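Local coordinates for protein PfEMP1 variant 1 of strain MC (Plasmodium falciparum, PDB 5LGD) that binds, through the CIDRα domain captured here, the human scavenger receptor CD36 (platelet glycoprotein 4), an interaction that probably underlies adhesion of infected red cells to host tissue, at residues Phe10-Val15 against Glu62-Ile66; Ser22-Arg26 against His151-Glu155; Glu28-Cys32 against Lys43-Lys48; Cys49-Gln53 against Glu155-Leu160. Residue numbers count along the deposited sequence, not the author numbering.

Contact 1 of 4, residues Phe10-Val15 against Glu62-Ile66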
# COMPACT_ATOMS: atom_id res chain seq x y z
N PHE B 10 -5.49 -4.97 -29.05
CA PHE B 10 -6.51 -5.38 -30.00
C PHE B 10 -7.88 -4.81 -29.66
O PHE B 10 -8.56 -4.28 -30.55
CB PHE B 10 -6.57 -6.92 -30.13
CG PHE B 10 -7.61 -7.37 -31.12
CD1 PHE B 10 -7.32 -7.41 -32.48
CD2 PHE B 10 -8.89 -7.72 -30.70
CE1 PHE B 10 -8.30 -7.78 -33.40
CE2 PHE B 10 -9.85 -8.13 -31.62
CZ PHE B 10 -9.56 -8.12 -32.96
N PHE B 11 -8.28 -4.95 -28.39
CA PHE B 11 -9.54 -4.47 -27.84
C PHE B 11 -9.86 -3.00 -28.26
O PHE B 11 -10.93 -2.72 -28.78
CB PHE B 11 -9.55 -4.63 -26.29
CG PHE B 11 -10.83 -4.20 -25.61
CD1 PHE B 11 -11.08 -2.85 -25.34
CD2 PHE B 11 -11.81 -5.13 -25.28
CE1 PHE B 11 -12.28 -2.45 -24.74
CE2 PHE B 11 -12.99 -4.73 -24.64
CZ PHE B 11 -13.23 -3.40 -24.41
N TRP B 12 -8.91 -2.09 -28.03
CA TRP B 12 -9.10 -0.68 -28.32
C TRP B 12 -9.05 -0.35 -29.78
O TRP B 12 -9.87 0.45 -30.24
CB TRP B 12 -8.12 0.16 -27.50
CG TRP B 12 -8.49 0.07 -26.06
CD1 TRP B 12 -7.82 -0.62 -25.08
CD2 TRP B 12 -9.71 0.52 -25.48
NE1 TRP B 12 -8.52 -0.54 -23.90
CE2 TRP B 12 -9.68 0.17 -24.11
CE3 TRP B 12 -10.80 1.27 -25.96
CZ2 TRP B 12 -10.69 0.51 -23.23
CZ3 TRP B 12 -11.81 1.59 -25.09
CH2 TRP B 12 -11.75 1.22 -23.74
N MET B 13 -8.21 -1.05 -30.53
CA MET B 13 -8.12 -0.93 -31.98
C MET B 13 -9.47 -1.32 -32.63
O MET B 13 -9.90 -0.64 -33.56
CB MET B 13 -7.02 -1.87 -32.51
CG MET B 13 -6.64 -1.59 -33.94
SD MET B 13 -6.29 -3.10 -34.86
CE MET B 13 -7.87 -4.00 -34.69
N TRP B 14 -10.08 -2.42 -32.19
CA TRP B 14 -11.34 -2.93 -32.73
C TRP B 14 -12.46 -1.93 -32.45
O TRP B 14 -13.22 -1.59 -33.37
CB TRP B 14 -11.66 -4.33 -32.17
CG TRP B 14 -12.91 -4.92 -32.74
CD1 TRP B 14 -12.99 -5.84 -33.75
CD2 TRP B 14 -14.26 -4.64 -32.34
NE1 TRP B 14 -14.31 -6.13 -34.02
CE2 TRP B 14 -15.11 -5.40 -33.18
CE3 TRP B 14 -14.84 -3.82 -31.35
CZ2 TRP B 14 -16.50 -5.34 -33.08
CZ3 TRP B 14 -16.23 -3.77 -31.26
CH2 TRP B 14 -17.04 -4.53 -32.11
N VAL B 15 -12.57 -1.48 -31.19
CA VAL B 15 -13.53 -0.48 -30.71
C VAL B 15 -13.39 0.81 -31.55
O VAL B 15 -14.38 1.30 -32.10
CB VAL B 15 -13.36 -0.24 -29.18
CG1 VAL B 15 -14.05 1.05 -28.73
CG2 VAL B 15 -13.89 -1.43 -28.38
N GLU B 62 -18.28 -10.40 -33.85
CA GLU B 62 -16.89 -10.14 -33.45
C GLU B 62 -16.84 -9.68 -32.01
O GLU B 62 -15.99 -10.15 -31.24
CB GLU B 62 -16.23 -9.11 -34.38
CG GLU B 62 -15.68 -9.74 -35.65
CD GLU B 62 -15.28 -8.77 -36.74
OE1 GLU B 62 -14.81 -7.65 -36.43
OE2 GLU B 62 -15.43 -9.15 -37.93
N TRP B 63 -17.80 -8.79 -31.63
CA TRP B 63 -17.93 -8.21 -30.29
C TRP B 63 -18.22 -9.25 -29.24
O TRP B 63 -17.65 -9.15 -28.15
CB TRP B 63 -18.97 -7.08 -30.26
CG TRP B 63 -19.09 -6.38 -28.94
CD1 TRP B 63 -20.23 -6.16 -28.23
CD2 TRP B 63 -18.03 -5.74 -28.20
NE1 TRP B 63 -19.95 -5.43 -27.09
CE2 TRP B 63 -18.61 -5.16 -27.05
CE3 TRP B 63 -16.64 -5.64 -28.38
CZ2 TRP B 63 -17.84 -4.52 -26.07
CZ3 TRP B 63 -15.89 -4.97 -27.42
CH2 TRP B 63 -16.49 -4.43 -26.28
N GLY B 64 -19.05 -10.25 -29.57
CA GLY B 64 -19.39 -11.37 -28.70
C GLY B 64 -18.15 -12.14 -28.30
O GLY B 64 -17.97 -12.47 -27.11
N LYS B 65 -17.28 -12.42 -29.29
CA LYS B 65 -16.00 -13.13 -29.11
C LYS B 65 -15.02 -12.32 -28.23
O LYS B 65 -14.35 -12.90 -27.36
CB LYS B 65 -15.38 -13.49 -30.48
CG LYS B 65 -16.00 -14.73 -31.18
CD LYS B 65 -15.87 -14.59 -32.70
CE LYS B 65 -16.76 -15.56 -33.47
NZ LYS B 65 -16.06 -16.82 -33.84
N ILE B 66 -14.96 -10.99 -28.43
CA ILE B 66 -14.10 -10.08 -27.66
C ILE B 66 -14.58 -10.03 -26.21
O ILE B 66 -13.75 -10.14 -25.31
CB ILE B 66 -14.00 -8.71 -28.36
CG1 ILE B 66 -13.26 -8.88 -29.69
CG2 ILE B 66 -13.30 -7.68 -27.48
CD1 ILE B 66 -13.32 -7.73 -30.67
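Both segments are helical, Phe-10 to Val-15 on helix 7-29 and Glu-62 to Ile-66 on helix 45-70. They run nearly antiparallel at 158°, with axes 11.7 Å apart, a wide spacing that leaves room for large side chains. The CA atoms of Phe-11 and Ile-66 are 7.2 Å apart, those of Trp-14 and Trp-63 8.8 Å. Trp-14 fills the middle. Ile-66 CD1 sits over the face of the Trp-14 five-membered ring, 3.5 Å from the centroid, a CH-pi contact, and also meets Phe-10 CE2 at 3.6 Å. The six-membered rings of Trp-14 and Trp-63 are almost parallel (13°) but slid apart, their centroids 5.2 Å from each other. Phe-11 completes the aromatic cluster, its CE2 3.9 Å from Trp-63 CH2 and its CD2 3.7 Å from Ile-66 CG2. At the border, Trp-14 NE1 donates to Glu-62 OE1 at 2.9 Å, an oxygen that also pairs with Lys-59. Ile-145 of helix 144-162 packs on Trp-14 and Trp-63. Phe-11 additionally meets an aromatic side chain of the CD36 chain edge-to-face. Trp-14 and Trp-63 each give their indole NH to a carboxylate, of Glu-62 and Asp-146, in a core that backs directly onto the receptor interface.

Contact 2 of 4, residues Ser22-Arg26 against His151-Glu155; sequences SIKWR and HEQKE
Two helical segments, Ser-22 to Arg-26 of helix 7-29 and His-151 to Glu-155 of helix 144-162, run roughly parallel at 22°. Their axes lie 12.9 Å apart, so the gap is spanned mainly by Glu-152 and Arg-26; the nearest CA atoms, of Ser-22 and Glu-152, are 8.2 Å apart. His-151 (chi1 t) comes first, its NE2 a loose 4.5 Å from Arg-26 NH2. Glu-152, with chi1 and chi2 both m, points toward the other helix and takes up a bidentate salt bridge: Arg-26 NH1 to OE1 and Arg-26 NH2 to OE2, each 2.9 Å. Ser-22 OG (chi1 t) also donates to Glu-152 OE1, at 2.7 Å. Arg-26 (chi1 m, chi2 p) folds back so that its NH1 reaches Ser-22 O at 3.0 Å. Glu-155 CG lies 4.2 Å from Arg-26 NH2. Phe-52 and Trp-55 of helix 45-70 pack against Glu-152. In the core helices of this CIDRα domain, a DBL-family sequence, the ion pair balances a buried carboxylate with a guanidinium and a hydroxyl.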
# COMPACT_ATOMS: atom_id res chain seq x y z
N SER B 22 -18.60 2.92 -38.48
CA SER B 22 -19.98 3.40 -38.28
C SER B 22 -20.14 4.83 -38.88
O SER B 22 -21.08 5.08 -39.63
CB SER B 22 -20.36 3.32 -36.80
OG SER B 22 -21.74 3.57 -36.61
N ILE B 23 -19.15 5.70 -38.65
CA ILE B 23 -19.13 7.06 -39.21
C ILE B 23 -18.94 7.04 -40.73
O ILE B 23 -19.55 7.84 -41.44
CB ILE B 23 -18.01 7.93 -38.55
CG1 ILE B 23 -18.24 8.15 -37.03
CG2 ILE B 23 -17.79 9.25 -39.29
CD1 ILE B 23 -16.92 8.46 -36.27
N LYS B 24 -18.02 6.17 -41.21
CA LYS B 24 -17.70 6.06 -42.64
C LYS B 24 -18.89 5.57 -43.47
O LYS B 24 -18.90 5.83 -44.67
CB LYS B 24 -16.47 5.17 -42.87
CG LYS B 24 -15.14 5.87 -42.64
CD LYS B 24 -14.05 4.83 -42.43
CE LYS B 24 -12.74 5.23 -43.07
NZ LYS B 24 -11.99 6.22 -42.25
N TRP B 25 -19.89 4.90 -42.83
CA TRP B 25 -21.11 4.47 -43.52
C TRP B 25 -21.91 5.69 -43.95
O TRP B 25 -22.43 5.72 -45.05
CB TRP B 25 -21.96 3.53 -42.66
CG TRP B 25 -21.53 2.10 -42.79
CD1 TRP B 25 -20.90 1.34 -41.84
CD2 TRP B 25 -21.67 1.26 -43.95
NE1 TRP B 25 -20.67 0.08 -42.33
CE2 TRP B 25 -21.11 0.00 -43.63
CE3 TRP B 25 -22.20 1.45 -45.24
CZ2 TRP B 25 -21.11 -1.07 -44.53
CZ3 TRP B 25 -22.20 0.39 -46.13
CH2 TRP B 25 -21.62 -0.84 -45.79
N ARG B 26 -21.92 6.72 -43.10
CA ARG B 26 -22.58 7.99 -43.39
C ARG B 26 -21.75 8.86 -44.31
O ARG B 26 -22.31 9.42 -45.24
CB ARG B 26 -22.98 8.72 -42.11
CG ARG B 26 -24.19 8.08 -41.40
CD ARG B 26 -23.80 6.90 -40.52
NE ARG B 26 -24.92 6.46 -39.69
CZ ARG B 26 -24.94 5.33 -39.01
NH1 ARG B 26 -23.92 4.47 -39.09
NH2 ARG B 26 -26.00 5.01 -38.28
N HIS B 151 -28.61 -0.01 -32.02
CA HIS B 151 -29.04 1.19 -32.76
C HIS B 151 -28.78 1.01 -34.26
O HIS B 151 -29.62 1.38 -35.08
CB HIS B 151 -28.33 2.44 -32.22
CG HIS B 151 -28.54 3.66 -33.07
ND1 HIS B 151 -29.63 4.48 -32.89
CD2 HIS B 151 -27.81 4.12 -34.11
CE1 HIS B 151 -29.53 5.42 -33.80
NE2 HIS B 151 -28.44 5.25 -34.56
N GLU B 152 -27.62 0.44 -34.60
CA GLU B 152 -27.18 0.18 -35.97
C GLU B 152 -28.10 -0.80 -36.67
O GLU B 152 -28.40 -0.62 -37.85
CB GLU B 152 -25.71 -0.29 -36.00
CG GLU B 152 -24.70 0.80 -35.61
CD GLU B 152 -24.66 2.03 -36.51
OE1 GLU B 152 -23.80 2.06 -37.42
OE2 GLU B 152 -25.41 2.99 -36.24
N GLN B 153 -28.57 -1.81 -35.94
CA GLN B 153 -29.50 -2.83 -36.43
C GLN B 153 -30.86 -2.18 -36.79
O GLN B 153 -31.48 -2.60 -37.76
CB GLN B 153 -29.68 -3.92 -35.38
CG GLN B 153 -30.30 -5.21 -35.92
CD GLN B 153 -29.30 -6.02 -36.72
OE1 GLN B 153 -28.44 -6.72 -36.16
NE2 GLN B 153 -29.40 -5.96 -38.04
N LYS B 154 -31.29 -1.16 -36.01
CA LYS B 154 -32.52 -0.41 -36.21
C LYS B 154 -32.40 0.55 -37.38
O LYS B 154 -33.37 0.72 -38.09
CB LYS B 154 -32.97 0.32 -34.93
CG LYS B 154 -33.57 -0.64 -33.90
CD LYS B 154 -33.29 -0.19 -32.46
CE LYS B 154 -33.65 -1.27 -31.46
NZ LYS B 154 -33.43 -0.82 -30.06
N GLU B 155 -31.21 1.16 -37.59
CA GLU B 155 -30.96 2.07 -38.71
C GLU B 155 -30.89 1.33 -40.05
O GLU B 155 -31.43 1.83 -41.04
CB GLU B 155 -29.74 2.96 -38.50
CG GLU B 155 -30.00 4.08 -37.49
CD GLU B 155 -31.16 5.01 -37.82
OE1 GLU B 155 -31.14 5.63 -38.91
OE2 GLU B 155 -32.10 5.10 -37.00

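Contact 3 of 4, residues Glu28-Cys32 against Lys43-Lys48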
# COMPACT_ATOMS: atom_id res chain seq x y z
N GLU B 28 -19.60 7.92 -46.63
CA GLU B 28 -19.62 7.30 -47.96
C GLU B 28 -21.04 7.09 -48.52
O GLU B 28 -21.28 7.38 -49.69
CB GLU B 28 -18.80 5.99 -47.96
CG GLU B 28 -17.30 6.23 -48.05
CD GLU B 28 -16.41 5.12 -47.53
OE1 GLU B 28 -15.57 5.40 -46.64
OE2 GLU B 28 -16.52 3.98 -48.03
N HIS B 29 -21.99 6.58 -47.68
CA HIS B 29 -23.34 6.25 -48.13
C HIS B 29 -24.45 6.90 -47.30
O HIS B 29 -25.50 6.28 -47.05
CB HIS B 29 -23.53 4.73 -48.24
CG HIS B 29 -22.32 4.04 -48.78
ND1 HIS B 29 -22.04 4.04 -50.13
CD2 HIS B 29 -21.33 3.39 -48.13
CE1 HIS B 29 -20.90 3.38 -50.26
NE2 HIS B 29 -20.44 2.97 -49.09
N GLY B 30 -24.25 8.18 -46.98
CA GLY B 30 -25.21 8.97 -46.24
C GLY B 30 -26.47 9.30 -47.02
O GLY B 30 -27.50 9.59 -46.41
N ARG B 31 -26.42 9.23 -48.37
CA ARG B 31 -27.63 9.43 -49.19
C ARG B 31 -28.64 8.29 -48.86
O ARG B 31 -29.85 8.50 -48.94
CB ARG B 31 -27.29 9.54 -50.71
CG ARG B 31 -27.08 8.21 -51.43
CD ARG B 31 -26.28 8.31 -52.73
NE ARG B 31 -26.44 7.12 -53.58
CZ ARG B 31 -25.71 6.00 -53.50
NH1 ARG B 31 -24.74 5.90 -52.60
NH2 ARG B 31 -25.95 4.99 -54.32
N CYS B 32 -28.12 7.12 -48.42
CA CYS B 32 -28.85 5.90 -48.03
C CYS B 32 -29.10 5.84 -46.54
O CYS B 32 -30.25 5.64 -46.13
CB CYS B 32 -28.12 4.65 -48.51
SG CYS B 32 -27.61 4.71 -50.24
N LYS B 43 -32.27 5.54 -55.54
CA LYS B 43 -31.80 4.51 -56.45
C LYS B 43 -30.41 4.01 -55.98
O LYS B 43 -29.57 4.82 -55.57
CB LYS B 43 -31.73 5.08 -57.89
CG LYS B 43 -32.06 4.09 -58.99
CD LYS B 43 -32.29 4.78 -60.34
CE LYS B 43 -31.20 4.47 -61.33
NZ LYS B 43 -31.45 5.12 -62.64
N GLY B 44 -30.24 2.69 -55.98
CA GLY B 44 -29.00 2.01 -55.60
C GLY B 44 -28.71 1.93 -54.12
O GLY B 44 -27.66 1.41 -53.72
N CYS B 45 -29.62 2.44 -53.29
CA CYS B 45 -29.43 2.43 -51.85
C CYS B 45 -29.73 1.12 -51.20
O CYS B 45 -29.10 0.82 -50.20
CB CYS B 45 -30.22 3.55 -51.20
SG CYS B 45 -29.36 5.13 -51.19
N ASN B 46 -30.69 0.33 -51.75
CA ASN B 46 -31.05 -0.98 -51.19
C ASN B 46 -29.82 -1.84 -50.92
O ASN B 46 -29.65 -2.32 -49.80
CB ASN B 46 -32.03 -1.72 -52.09
CG ASN B 46 -32.11 -3.17 -51.74
OD1 ASN B 46 -32.79 -3.57 -50.78
ND2 ASN B 46 -31.31 -3.99 -52.45
N LYS B 47 -28.96 -2.02 -51.97
CA LYS B 47 -27.70 -2.78 -51.97
C LYS B 47 -26.86 -2.35 -50.76
O LYS B 47 -26.45 -3.19 -49.97
CB LYS B 47 -26.93 -2.53 -53.29
CG LYS B 47 -25.65 -3.34 -53.45
CD LYS B 47 -24.86 -2.94 -54.69
CE LYS B 47 -23.48 -2.42 -54.36
NZ LYS B 47 -22.70 -2.10 -55.59
N LYS B 48 -26.67 -1.01 -50.60
CA LYS B 48 -25.92 -0.41 -49.50
C LYS B 48 -26.56 -0.64 -48.13
O LYS B 48 -25.81 -0.86 -47.18
CB LYS B 48 -25.64 1.08 -49.78
CG LYS B 48 -24.23 1.33 -50.27
CD LYS B 48 -24.11 1.32 -51.78
CE LYS B 48 -22.69 1.03 -52.19
NZ LYS B 48 -22.38 1.57 -53.54
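A disulfide joins Cys-32, in the chain that follows helix 7-29 and still has helical phi/psi, to Cys-45 at the N-terminal end of helix 45-70. Cys-32 (chi1 -49°) and Cys-45 (chi1 -84°) are both in the m well and point toward each other; their SG atoms are bonded at 2.0 Å with chi3 of -77°, and their CA atoms lie 5.2 Å apart. Arg-31 and Lys-48 pack against the bridge. Arg-31 takes chi1 p and then extends through t, t, so its guanidinium lies with Cys-45 SG over one face, while its CG is 3.8 Å from the same sulfur. Its NH2 remains 3.8 Å from Lys-43 O and 4.0 Å from Gly-44 O. Gly-44 has a positive phi of 77° where the loop turns into the helix, and an ideal CB there would come 3.5 Å from Arg-31 NH2. His-29, with chi1 -39° (m) and chi2 -78°, presents its ring face to Lys-48 CG, 3.7 Å from the ring centroid, a CH-pi contact. Lys-48 has chi1 and chi2 between wells at -101° and 92°; its CB lies 4.2 Å from Cys-32 SG. The other surroundings include Trp-25, whose ring meets that of His-29, and a Tris molecule, probably from the crystallisation liquor, hydrogen-bonded to Glu-28 and weakly to His-29. Between the two segments there is no hydrogen bond; the disulfide closes the loop joining the two helices, and the Arg-31 and Lys-48 chains pack beside it.

Contact 4 of 4, residues Cys49-Gln53 against Glu155-Leu160; sequences CISFQ and EADKCL. Unlike the reference sequence in segment 49-53: Ser-51 (reference Cys).
Helical segments Cys-49 to Gln-53 (helix 45-70) and Glu-155 to Leu-160 (helix 144-162) pack nearly antiparallel at 162°, their axes a close 8.9 Å apart. The register pairs Cys-49 with Cys-159 (CA atoms 5.6 Å apart) and Gln-53 with Ala-156 (5.2 Å). Covalently, Cys-49 (chi1 m) and Cys-159 (chi1 t) form a disulfide, SG to SG 2.0 Å, chi3 -60°. Packing contacts flank it: Leu-160 CD2 lies 3.6 Å from both Cys-49 CB and Ile-50 CG1, and Ala-156 CB is 3.5 Å from Phe-52 CD2 (chi1 t) and 3.8 Å from Gln-53 CA, the small alanine permitting the close approach. Phe-52 CE2 is 4.2 Å from Glu-155 CB, and Gln-53 OE1 3.3 Å from Leu-160 CD1. As the close polar pair, an extended Gln-53 (chi1 and chi2 t) brings NE2 to 2.9 Å from Asp-157 OD1. Such disulfide-braced helices form the core of this DBL-family CIDRα domain; Phe-52 continues the packing to Trp-25 and Arg-26 of helix 7-29, and Ile-33 touches Phe-52 and Cys-159.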
# COMPACT_ATOMS: atom_id res chain seq x y z
N CYS B 49 -27.90 -0.65 -48.01
CA CYS B 49 -28.58 -0.96 -46.74
C CYS B 49 -28.29 -2.42 -46.32
O CYS B 49 -28.21 -2.72 -45.13
CB CYS B 49 -30.08 -0.69 -46.81
SG CYS B 49 -30.52 1.01 -47.23
N ILE B 50 -28.15 -3.33 -47.31
CA ILE B 50 -27.87 -4.75 -47.08
C ILE B 50 -26.43 -4.94 -46.58
O ILE B 50 -26.23 -5.66 -45.60
CB ILE B 50 -28.25 -5.63 -48.31
CG1 ILE B 50 -29.76 -5.56 -48.56
CG2 ILE B 50 -27.79 -7.08 -48.13
CD1 ILE B 50 -30.20 -5.95 -49.87
N SER B 51 -25.44 -4.28 -47.23
CA SER B 51 -24.02 -4.31 -46.83
C SER B 51 -23.83 -3.75 -45.43
O SER B 51 -23.06 -4.31 -44.63
CB SER B 51 -23.15 -3.51 -47.81
OG SER B 51 -23.25 -4.03 -49.12
N PHE B 52 -24.54 -2.63 -45.13
CA PHE B 52 -24.53 -1.99 -43.82
C PHE B 52 -25.18 -2.97 -42.81
O PHE B 52 -24.60 -3.19 -41.76
CB PHE B 52 -25.24 -0.63 -43.86
CG PHE B 52 -25.40 0.02 -42.50
CD1 PHE B 52 -24.30 0.24 -41.68
CD2 PHE B 52 -26.65 0.46 -42.07
CE1 PHE B 52 -24.45 0.83 -40.42
CE2 PHE B 52 -26.80 1.06 -40.81
CZ PHE B 52 -25.71 1.23 -39.99
N GLN B 53 -26.32 -3.60 -43.15
CA GLN B 53 -26.98 -4.61 -42.30
C GLN B 53 -26.03 -5.79 -42.02
O GLN B 53 -25.98 -6.26 -40.88
CB GLN B 53 -28.29 -5.12 -42.92
CG GLN B 53 -29.06 -6.05 -41.98
CD GLN B 53 -30.48 -6.25 -42.41
OE1 GLN B 53 -30.77 -6.92 -43.40
NE2 GLN B 53 -31.41 -5.68 -41.64
N GLU B 155 -31.21 1.16 -37.59
CA GLU B 155 -30.96 2.07 -38.71
C GLU B 155 -30.89 1.33 -40.05
O GLU B 155 -31.43 1.83 -41.04
CB GLU B 155 -29.74 2.96 -38.50
CG GLU B 155 -30.00 4.08 -37.49
CD GLU B 155 -31.16 5.01 -37.82
OE1 GLU B 155 -31.14 5.63 -38.91
OE2 GLU B 155 -32.10 5.10 -37.00
N ALA B 156 -30.26 0.14 -40.07
CA ALA B 156 -30.16 -0.69 -41.26
C ALA B 156 -31.58 -1.28 -41.60
O ALA B 156 -31.89 -1.50 -42.78
CB ALA B 156 -29.16 -1.80 -41.02
N ASP B 157 -32.43 -1.49 -40.57
CA ASP B 157 -33.81 -1.97 -40.78
C ASP B 157 -34.67 -0.84 -41.33
O ASP B 157 -35.54 -1.10 -42.18
CB ASP B 157 -34.44 -2.53 -39.49
CG ASP B 157 -34.00 -3.94 -39.19
OD1 ASP B 157 -33.75 -4.71 -40.15
OD2 ASP B 157 -33.95 -4.30 -37.99
N LYS B 158 -34.44 0.39 -40.84
CA LYS B 158 -35.15 1.58 -41.30
C LYS B 158 -34.72 1.88 -42.75
O LYS B 158 -35.56 2.20 -43.59
CB LYS B 158 -34.86 2.77 -40.37
CG LYS B 158 -35.65 2.77 -39.06
CD LYS B 158 -35.16 3.86 -38.10
CE LYS B 158 -36.15 4.19 -37.02
NZ LYS B 158 -36.15 3.18 -35.92
N CYS B 159 -33.39 1.73 -43.04
CA CYS B 159 -32.73 1.87 -44.35
C CYS B 159 -33.47 0.99 -45.38
O CYS B 159 -33.87 1.49 -46.42
CB CYS B 159 -31.26 1.47 -44.25
SG CYS B 159 -30.19 2.13 -45.55
N LEU B 160 -33.68 -0.29 -45.06
CA LEU B 160 -34.38 -1.24 -45.93
C LEU B 160 -35.88 -0.98 -46.11
O LEU B 160 -36.44 -1.37 -47.14
CB LEU B 160 -34.15 -2.69 -45.46
CG LEU B 160 -32.72 -3.21 -45.59
CD1 LEU B 160 -32.52 -4.41 -44.71
CD2 LEU B 160 -32.36 -3.52 -47.04

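Overall arrangement
The four contacts bind three long helices, 7-29, 45-70 and 144-162, into one bundle. Contact 1 joins the first two at one end; contact 3 links their connection at the other, centres about 27 Å apart, and is nested within the loops closed by contacts 1 and 2. Contacts 1, 2 and 4 cross one another along the chain; contacts 3 and 4 are in series. Contacts 2 and 4 bring in helix 144-162, share Glu-155 and have centres about 8 Å apart; those of contacts 3 and 4 are about 9 Å apart. Contacts 2, 3 and 4 touch one another. Contact 1, whose Phe-11 meets CD36, stands apart and is largely aromatic; two disulfides lie toward the other end.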